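Long-range contact in 3-polyprenyl-4-hydroxybenzoate decarboxylase and related decarboxylases (Pelotomaculum thermopropionicum, PDB 6H6X), which probably decarboxylates aromatic acids reversibly as a UbiD-family enzyme, using a prenylated FMN cofactor bound together with manganese and potassium ions: residues B[354-367]-B[411-423]. The protein carries 8 engineered substitutions. Sequence-based numbering, arbitrary orientation.
Sequences FNSSSEVKHVVVVD and VSDKMGIDATIPL. Engineered in segment 354-367: Asn355 (natural residue Thr). With CA (calcium ion), chain J.
Val363 and Val365 join Met415, Ile417 and Ala419 in a parallel ladder of backbone hydrogen bonds, which Met415 N opens by donating to Lys361 O (2.8 Å) and Ala419 N closes by donating to Val365 O (2.9 Å). The axes of strands 362-367 and 414-418 diverge by only 9°.

Side chains pack on both faces. Beside His362, whose ring stacks on His333, the Met415 chain runs in the same direction and bends at chi3 (49°), bringing CE to 3.7 Å from His362 CD2; further along, Val364 CB meets Ile417 CB at 4.2 Å. On the other face, Lys414 CD lies over the Phe354 ring, 3.9 Å from its centroid, a CH-pi contact, while the ring edge meets the Met415 carbonyl.

Strands 362-367 and 414-418 are neighbours in the mixed five-stranded sheet of the UbiD C-terminal domain, where strand 333-338 extends the parallel set on the far side of 362-367, with helix 345-356 packed on the Val363 and Val365 face and helix 375-385 on that of Val364.

Polar side chains finish both ends. Lys414 NZ reaches Ser358 O through a weak bond. Past the ladder, Asp367 OD2 takes Ile421 N on its syn lone pair (2.8 Å, 175° at hydrogen), and a water links it to Ala419 O. Asp418 OD1 accepts from both Thr420 N, forming an Asx turn, and Thr420 OG1; the carbonyl oxygens of Asp418 and Thr420 bind calcium together with the carbonyl oxygen of Arg385, the carboxylate of Asp391 and a water.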
loop_
_atom_site.group_PDB
_atom_site.type_symbol
_atom_site.label_atom_id
_atom_site.label_comp_id
_atom_site.label_asym_id
_atom_site.label_seq_id
_atom_site.Cartn_x
_atom_site.Cartn_y
_atom_site.Cartn_z
ATOM N N PHE B 354 -2.195 -20.475 -11.778
ATOM C CA PHE B 354 -3.547 -21.038 -11.714
ATOM C C PHE B 354 -3.662 -22.550 -11.464
ATOM O O PHE B 354 -4.676 -23.003 -10.938
ATOM C CB PHE B 354 -4.354 -20.640 -12.959
ATOM C CG PHE B 354 -4.617 -19.191 -13.046
ATOM C CD1 PHE B 354 -4.914 -18.462 -11.909
ATOM C CD2 PHE B 354 -4.590 -18.538 -14.259
ATOM C CE1 PHE B 354 -5.171 -17.109 -11.967
ATOM C CE2 PHE B 354 -4.837 -17.165 -14.326
ATOM C CZ PHE B 354 -5.128 -16.467 -13.180
ATOM N N ASN B 355 -2.630 -23.315 -11.820
ATOM C CA ASN B 355 -2.565 -24.726 -11.447
ATOM C C ASN B 355 -1.984 -24.923 -10.023
ATOM O O ASN B 355 -2.253 -25.929 -9.419
ATOM C CB ASN B 355 -1.788 -25.521 -12.492
ATOM C CG ASN B 355 -2.305 -25.288 -13.914
ATOM O OD1 ASN B 355 -3.509 -25.095 -14.151
ATOM N ND2 ASN B 355 -1.373 -25.273 -14.862
ATOM N N SER B 356 -1.227 -23.970 -9.466
ATOM C CA SER B 356 -0.749 -24.082 -8.064
ATOM C C SER B 356 -1.878 -24.422 -7.060
ATOM O O SER B 356 -1.692 -25.269 -6.199
ATOM C CB SER B 356 0.053 -22.832 -7.584
ATOM O OG SER B 356 -0.759 -21.661 -7.276
ATOM N N SER B 357 -3.018 -23.755 -7.198
ATOM C CA SER B 357 -4.207 -24.038 -6.377
ATOM C C SER B 357 -5.388 -23.429 -7.055
ATOM O O SER B 357 -5.290 -22.371 -7.653
ATOM C CB SER B 357 -4.128 -23.412 -4.971
ATOM O OG SER B 357 -4.073 -22.008 -5.060
ATOM N N SER B 358 -6.521 -24.066 -6.918
ATOM C CA SER B 358 -7.773 -23.506 -7.405
ATOM C C SER B 358 -8.139 -22.140 -6.763
ATOM O O SER B 358 -8.916 -21.392 -7.349
ATOM C CB SER B 358 -8.897 -24.551 -7.246
ATOM O OG SER B 358 -9.087 -24.864 -5.863
ATOM N N GLU B 359 -7.539 -21.790 -5.619
ATOM C CA GLU B 359 -7.795 -20.502 -4.939
ATOM C C GLU B 359 -7.263 -19.227 -5.634
ATOM O O GLU B 359 -7.884 -18.173 -5.486
ATOM C CB GLU B 359 -7.221 -20.548 -3.529
ATOM C CG GLU B 359 -7.883 -21.606 -2.643
ATOM C CD GLU B 359 -7.010 -22.036 -1.465
ATOM O OE1 GLU B 359 -5.721 -22.122 -1.529
ATOM O OE2 GLU B 359 -7.652 -22.266 -0.415
ATOM N N VAL B 360 -6.132 -19.322 -6.364
ATOM C CA VAL B 360 -5.521 -18.161 -6.940
ATOM C C VAL B 360 -6.461 -17.633 -8.020
ATOM O O VAL B 360 -6.871 -18.359 -8.913
ATOM C CB VAL B 360 -4.145 -18.411 -7.589
ATOM C CG1 VAL B 360 -3.670 -17.126 -8.258
ATOM C CG2 VAL B 360 -3.143 -18.905 -6.542
ATOM N N LYS B 361 -6.693 -16.335 -7.960
ATOM C CA LYS B 361 -7.771 -15.692 -8.652
ATOM C C LYS B 361 -7.244 -14.583 -9.602
ATOM O O LYS B 361 -7.877 -14.226 -10.579
ATOM C CB LYS B 361 -8.626 -15.039 -7.529
ATOM C CG LYS B 361 -10.057 -15.039 -7.839
ATOM C CD LYS B 361 -10.878 -14.384 -6.756
ATOM C CE LYS B 361 -11.661 -13.267 -7.413
ATOM N NZ LYS B 361 -12.751 -12.753 -6.542
ATOM N N HIS B 362 -6.155 -13.949 -9.218
ATOM C CA HIS B 362 -5.628 -12.748 -9.823
ATOM C C HIS B 362 -4.073 -12.877 -9.742
ATOM O O HIS B 362 -3.503 -13.127 -8.629
ATOM C CB HIS B 362 -6.120 -11.606 -8.991
ATOM C CG HIS B 362 -5.698 -10.239 -9.451
ATOM N ND1 HIS B 362 -4.458 -9.692 -9.171
ATOM C CD2 HIS B 362 -6.409 -9.247 -10.026
ATOM C CE1 HIS B 362 -4.406 -8.442 -9.592
ATOM N NE2 HIS B 362 -5.573 -8.147 -10.132
ATOM N N VAL B 363 -3.407 -12.753 -10.889
ATOM C CA VAL B 363 -1.965 -12.929 -10.990
ATOM C C VAL B 363 -1.407 -11.732 -11.718
ATOM O O VAL B 363 -1.912 -11.391 -12.799
ATOM C CB VAL B 363 -1.635 -14.200 -11.758
ATOM C CG1 VAL B 363 -0.133 -14.474 -11.795
ATOM C CG2 VAL B 363 -2.371 -15.348 -11.124
ATOM N N VAL B 364 -0.449 -11.047 -11.118
ATOM C CA VAL B 364 0.374 -10.130 -11.856
ATOM C C VAL B 364 1.840 -10.547 -12.013
ATOM O O VAL B 364 2.478 -10.993 -11.035
ATOM C CB VAL B 364 0.156 -8.631 -11.557
ATOM C CG1 VAL B 364 -0.993 -8.288 -10.608
ATOM C CG2 VAL B 364 1.376 -7.798 -11.440
ATOM N N VAL B 365 2.354 -10.427 -13.250
ATOM C CA VAL B 365 3.760 -10.796 -13.559
ATOM C C VAL B 365 4.554 -9.514 -13.787
ATOM O O VAL B 365 4.106 -8.650 -14.490
ATOM C CB VAL B 365 3.892 -11.728 -14.794
ATOM C CG1 VAL B 365 5.361 -12.135 -15.029
ATOM C CG2 VAL B 365 3.039 -12.967 -14.625
ATOM N N VAL B 366 5.702 -9.373 -13.154
ATOM C CA VAL B 366 6.545 -8.209 -13.321
ATOM C C VAL B 366 8.003 -8.640 -13.568
ATOM O O VAL B 366 8.367 -9.788 -13.345
ATOM C CB VAL B 366 6.511 -7.261 -12.128
ATOM C CG1 VAL B 366 5.089 -6.766 -11.923
ATOM C CG2 VAL B 366 6.992 -7.967 -10.858
ATOM N N ASP B 367 8.814 -7.698 -14.034
ATOM C CA ASP B 367 10.226 -7.934 -14.222
ATOM C C ASP B 367 10.968 -8.043 -12.871
ATOM O O ASP B 367 10.540 -7.492 -11.851
ATOM C CB ASP B 367 10.801 -6.799 -15.088
ATOM C CG ASP B 367 10.266 -6.845 -16.542
ATOM O OD1 ASP B 367 10.443 -7.898 -17.213
ATOM O OD2 ASP B 367 9.632 -5.870 -17.010
ATOM N N VAL B 411 -17.106 -21.390 -6.763
ATOM C CA VAL B 411 -16.488 -21.500 -8.091
ATOM C C VAL B 411 -16.143 -20.107 -8.697
ATOM O O VAL B 411 -16.973 -19.184 -8.602
ATOM C CB VAL B 411 -17.368 -22.316 -9.067
ATOM C CG1 VAL B 411 -16.624 -22.520 -10.386
ATOM C CG2 VAL B 411 -17.781 -23.659 -8.448
ATOM N N SER B 412 -14.950 -19.940 -9.310
ATOM C CA SER B 412 -14.427 -18.579 -9.500
ATOM C C SER B 412 -13.849 -18.143 -10.882
ATOM O O SER B 412 -13.048 -18.796 -11.475
ATOM C CB SER B 412 -13.406 -18.276 -8.372
ATOM O OG SER B 412 -12.987 -16.918 -8.382
ATOM N N ASP B 413 -14.231 -16.966 -11.322
ATOM C CA ASP B 413 -13.521 -16.293 -12.411
ATOM C C ASP B 413 -12.095 -15.887 -11.961
ATOM O O ASP B 413 -11.869 -15.696 -10.789
ATOM C CB ASP B 413 -14.293 -15.084 -12.920
ATOM C CG ASP B 413 -15.697 -15.434 -13.482
ATOM O OD1 ASP B 413 -16.008 -16.622 -13.650
ATOM O OD2 ASP B 413 -16.454 -14.478 -13.752
ATOM N N LYS B 414 -11.190 -15.747 -12.913
ATOM C CA LYS B 414 -9.797 -15.469 -12.642
ATOM C C LYS B 414 -9.282 -14.527 -13.687
ATOM O O LYS B 414 -9.825 -14.462 -14.818
ATOM C CB LYS B 414 -8.936 -16.714 -12.758
ATOM C CG LYS B 414 -9.310 -17.884 -11.875
ATOM C CD LYS B 414 -8.476 -19.105 -12.291
ATOM C CE LYS B 414 -8.910 -20.433 -11.667
ATOM N NZ LYS B 414 -9.508 -20.272 -10.311
ATOM N N MET B 415 -8.189 -13.842 -13.361
ATOM C CA MET B 415 -7.593 -12.875 -14.257
ATOM C C MET B 415 -6.074 -12.914 -14.151
ATOM O O MET B 415 -5.510 -12.992 -13.031
ATOM C CB MET B 415 -8.099 -11.490 -13.925
ATOM C CG MET B 415 -7.579 -10.427 -14.855
ATOM S SD MET B 415 -8.455 -8.860 -14.778
ATOM C CE MET B 415 -8.438 -8.645 -13.024
ATOM N N GLY B 416 -5.400 -12.818 -15.278
ATOM C CA GLY B 416 -3.930 -12.687 -15.357
ATOM C C GLY B 416 -3.539 -11.388 -16.038
ATOM O O GLY B 416 -4.179 -10.978 -17.024
ATOM N N ILE B 417 -2.530 -10.716 -15.488
ATOM C CA ILE B 417 -2.011 -9.449 -15.949
ATOM C C ILE B 417 -0.475 -9.542 -16.213
ATOM O O ILE B 417 0.345 -9.880 -15.301
ATOM C CB ILE B 417 -2.280 -8.322 -14.941
ATOM C CG1 ILE B 417 -3.809 -8.126 -14.728
ATOM C CG2 ILE B 417 -1.720 -7.027 -15.417
ATOM C CD1 ILE B 417 -4.166 -7.079 -13.667
ATOM N N ASP B 418 -0.067 -9.196 -17.434
ATOM C CA ASP B 418 1.374 -9.172 -17.807
ATOM C C ASP B 418 1.857 -7.788 -17.710
ATOM O O ASP B 418 1.535 -6.968 -18.571
ATOM C CB ASP B 418 1.551 -9.591 -19.274
ATOM C CG ASP B 418 3.028 -9.653 -19.693
ATOM O OD1 ASP B 418 3.936 -9.168 -18.977
ATOM O OD2 ASP B 418 3.236 -10.190 -20.767
ATOM N N ALA B 419 2.571 -7.460 -16.643
ATOM C CA ALA B 419 3.051 -6.130 -16.474
ATOM C C ALA B 419 4.592 -6.116 -16.641
ATOM O O ALA B 419 5.276 -5.369 -15.941
ATOM C CB ALA B 419 2.655 -5.619 -15.092
ATOM N N THR B 420 5.112 -6.972 -17.523
ATOM C CA THR B 420 6.515 -6.897 -17.919
ATOM C C THR B 420 6.742 -5.954 -19.100
ATOM O O THR B 420 5.865 -5.732 -19.941
ATOM C CB THR B 420 7.076 -8.303 -18.249
ATOM O OG1 THR B 420 6.462 -8.844 -19.424
ATOM C CG2 THR B 420 6.791 -9.236 -17.075
ATOM N N ILE B 421 7.940 -5.385 -19.129
ATOM C CA ILE B 421 8.416 -4.587 -20.253
ATOM C C ILE B 421 8.474 -5.486 -21.495
ATOM O O ILE B 421 9.042 -6.613 -21.427
ATOM C CB ILE B 421 9.816 -4.018 -19.953
ATOM C CG1 ILE B 421 9.754 -2.966 -18.840
ATOM C CG2 ILE B 421 10.435 -3.395 -21.192
ATOM C CD1 ILE B 421 11.060 -2.889 -18.056
ATOM N N PRO B 422 7.893 -5.039 -22.633
ATOM C CA PRO B 422 8.053 -5.841 -23.893
ATOM C C PRO B 422 9.520 -5.902 -24.357
ATOM O O PRO B 422 10.273 -4.943 -24.121
ATOM C CB PRO B 422 7.167 -5.087 -24.903
ATOM C CG PRO B 422 6.197 -4.310 -24.064
ATOM C CD PRO B 422 6.999 -3.889 -22.853
ATOM N N LEU B 423 9.930 -7.004 -24.977
ATOM C CA LEU B 423 11.384 -7.291 -25.212
ATOM C C LEU B 423 12.156 -6.420 -26.247
ATOM O O LEU B 423 13.347 -6.153 -26.041
ATOM C CB LEU B 423 11.607 -8.768 -25.555
ATOM C CG LEU B 423 11.761 -9.659 -24.330
ATOM C CD1 LEU B 423 11.800 -11.117 -24.768
ATOM C CD2 LEU B 423 13.000 -9.270 -23.519
HETATM CA CA CA J . 3.270 -5.850 -20.565
HETATM O O HOH W 1 -6.308 -20.930 -9.591
HETATM O O HOH W 2 7.770 -5.124 -14.978
HETATM O O HOH W 3 10.947 -7.577 -19.792
HETATM O O HOH W 4 4.590 -7.464 -22.234
#